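PDB 3EF4: blue copper protein from Hyphomicrobium denitrificans, which binds one copper ion in a blue copper site and probably carries electrons in the periplasm. Local coordinates for residues E44-R47 against E48-P51. Numbering follows the deposited sequence.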
ATOM      1  N   GLU A  44      -3.600  -0.471   6.540  1.00  8.79           N
ATOM      2  CA  GLU A  44      -4.089   0.846   6.968  1.00  9.27           C
ATOM      3  C   GLU A  44      -3.268   1.937   6.321  1.00  7.93           C
ATOM      4  O   GLU A  44      -2.067   1.783   6.031  1.00  8.66           O
ATOM      5  CB  GLU A  44      -4.078   0.958   8.487  1.00 10.01           C
ATOM      6  CG  GLU A  44      -2.694   0.934   9.123  1.00 10.99           C
ATOM      7  CD  GLU A  44      -2.823   1.035  10.610  1.00 12.91           C
ATOM      8  OE1 GLU A  44      -3.304   0.106  11.247  1.00 14.03           O
ATOM      9  OE2 GLU A  44      -2.509   2.072  11.207  1.00 26.29           O
ATOM     10  N   SER A  45      -3.868   3.095   6.142  1.00  8.45           N
ATOM     11  CA  SER A  45      -3.175   4.236   5.609  1.00  8.15           C
ATOM     12  C   SER A  45      -1.948   4.621   6.404  1.00  8.64           C
ATOM     13  O   SER A  45      -1.995   4.596   7.637  1.00  9.42           O
ATOM     14  CB  SER A  45      -4.132   5.445   5.622  1.00  9.00           C
ATOM     15  OG  SER A  45      -5.287   5.213   4.865  1.00  9.66           O
ATOM     16  N   VAL A  46      -0.889   5.012   5.725  1.00  8.25           N
ATOM     17  CA  VAL A  46       0.205   5.727   6.372  1.00  9.10           C
ATOM     18  C   VAL A  46      -0.239   7.182   6.400  1.00  9.48           C
ATOM     19  O   VAL A  46      -0.136   7.902   5.426  1.00  9.78           O
ATOM     20  CB  VAL A  46       1.515   5.503   5.639  1.00  8.86           C
ATOM     21  CG1 VAL A  46       2.639   6.304   6.260  1.00 11.20           C
ATOM     22  CG2 VAL A  46       1.909   4.027   5.711  1.00 10.10           C
ATOM     23  N   ARG A  47      -0.794   7.591   7.541  1.00 10.78           N
ATOM     24  CA  ARG A  47      -1.492   8.874   7.549  1.00 12.00           C
ATOM     25  C   ARG A  47      -0.585  10.061   7.326  1.00 12.01           C
ATOM     26  O   ARG A  47      -1.074  11.096   6.858  1.00 13.87           O
ATOM     27  CB  ARG A  47      -2.311   9.042   8.825  1.00 14.57           C
ATOM     28  CG  ARG A  47      -3.444   8.039   8.773  1.00 19.95           C
ATOM     29  CD  ARG A  47      -4.657   8.331   9.423  1.00 20.96           C
ATOM     30  NE  ARG A  47      -5.251   9.617   9.084  1.00 18.42           N
ATOM     31  CZ  ARG A  47      -6.121  10.238   9.866  1.00 19.83           C
ATOM     32  NH1 ARG A  47      -6.525   9.724  10.997  1.00 26.31           N
ATOM     33  NH2 ARG A  47      -6.588  11.403   9.451  1.00 24.51           N
ATOM     34  N   GLU A  48       0.693   9.872   7.617  1.00 12.22           N
ATOM     35  CA  GLU A  48       1.614  10.989   7.449  1.00 13.31           C
ATOM     36  C   GLU A  48       1.867  11.307   5.994  1.00 12.39           C
ATOM     37  O   GLU A  48       2.400  12.372   5.705  1.00 14.51           O
ATOM     38  CB  GLU A  48       2.900  10.695   8.242  1.00 17.35           C
ATOM     39  CG  GLU A  48       2.639  10.486   9.730  1.00 20.95           C
ATOM     40  CD  GLU A  48       2.040   9.149  10.163  1.00 22.47           C
ATOM     41  OE1 GLU A  48       1.900   8.095   9.429  1.00 18.96           O
ATOM     42  OE2 GLU A  48       1.604   9.194  11.335  1.00 30.89           O
ATOM     43  N   VAL A  49       1.496  10.380   5.098  1.00 11.28           N
ATOM     44  CA  VAL A  49       1.689  10.620   3.649  1.00 12.09           C
ATOM     45  C   VAL A  49       0.386  10.447   2.858  1.00 11.15           C
ATOM     46  O   VAL A  49       0.378  10.702   1.636  1.00 11.87           O
ATOM     47  CB  VAL A  49       2.867   9.750   3.128  1.00 12.46           C
ATOM     48  CG1 VAL A  49       2.451   8.294   3.023  1.00 13.04           C
ATOM     49  CG2 VAL A  49       3.479  10.208   1.830  1.00 19.90           C
ATOM     50  N   TRP A  50      -0.693  10.044   3.496  1.00 11.99           N
ATOM     51  CA  TRP A  50      -1.980   9.844   2.804  1.00 11.23           C
ATOM     52  C   TRP A  50      -2.504  11.131   2.219  1.00 11.56           C
ATOM     53  O   TRP A  50      -2.337  12.150   2.900  1.00 15.50           O
ATOM     54  CB  TRP A  50      -2.951   9.274   3.785  1.00 11.78           C
ATOM     55  CG  TRP A  50      -4.216   8.712   3.279  1.00 10.01           C
ATOM     56  CD1 TRP A  50      -5.450   9.296   3.287  1.00 10.90           C
ATOM     57  CD2 TRP A  50      -4.405   7.436   2.665  1.00  9.27           C
ATOM     58  NE1 TRP A  50      -6.367   8.469   2.733  1.00 10.72           N
ATOM     59  CE2 TRP A  50      -5.766   7.314   2.344  1.00  9.17           C
ATOM     60  CE3 TRP A  50      -3.530   6.352   2.362  1.00  9.32           C
ATOM     61  CZ2 TRP A  50      -6.302   6.190   1.746  1.00  9.88           C
ATOM     62  CZ3 TRP A  50      -4.084   5.255   1.777  1.00 10.02           C
ATOM     63  CH2 TRP A  50      -5.433   5.160   1.473  1.00 10.23           C
ATOM     64  N   PRO A  51      -3.091  11.107   1.036  1.00 12.51           N
ATOM     65  CA  PRO A  51      -3.538  12.340   0.398  1.00 15.63           C
ATOM     66  C   PRO A  51      -4.523  13.106   1.262  1.00 17.36           C
ATOM     67  O   PRO A  51      -5.446  12.581   1.941  1.00 15.24           O
ATOM     68  CB  PRO A  51      -4.134  11.869  -0.919  1.00 16.55           C
ATOM     69  CG  PRO A  51      -3.397  10.622  -1.249  1.00 15.34           C
ATOM     70  CD  PRO A  51      -3.297   9.991   0.105  1.00 12.13           C
TER
HETATM   71  O   HOH W   1      -0.967  13.222   4.813  1.00 19.72           O
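The carbonyl oxygen of V46 receives two backbone N-H groups from the turn that follows it. V49 N lies 3.0 Å from V46 O, with a fairly straight N-H...O angle of 159°. W50 N reaches V46 O at 2.9 Å, but its bond is strongly bent (125°) and weak. A water bridges R47 and W50 across the bend, donating to R47 O and, at 2.6 Å, to W50 O. Folding the chain back this way lays W50 against S45. The serine OG sits over the centre of the indole, 3.0 Å above its plane, while S45 CB makes a CH-pi contact, 3.7 Å from the centroid of the six-membered ring. P51 CD lies against the opposite face, nearer the ring's border than its middle. The hydroxyl oxygen of S45 is hydrogen-bonded to V57 N, which helps hold it above the ring. W50 CG is anti to the backbone N (chi1 -167°), a setting that swings the indole back over the serine; Y75 and F67 meet it edge-to-face. A leucine in place of W50 would probably leave S45 CB and OG without their aromatic cover and open a gap beside Y75 and F67. On another side of the turn, V46 CG1 touches V49 CG1 at 3.8 Å. The E48 chain bends at chi2, bringing OE1 within 3.7 Å of V46 CG1, across the valine at about a right angle. The V49 N to V46 O bond defines a beta-turn over residues 46-49, here leading the chain out of edge strand 44-45 of a cupredoxin fold, with the V46 side chain about 12 Å from the copper ion.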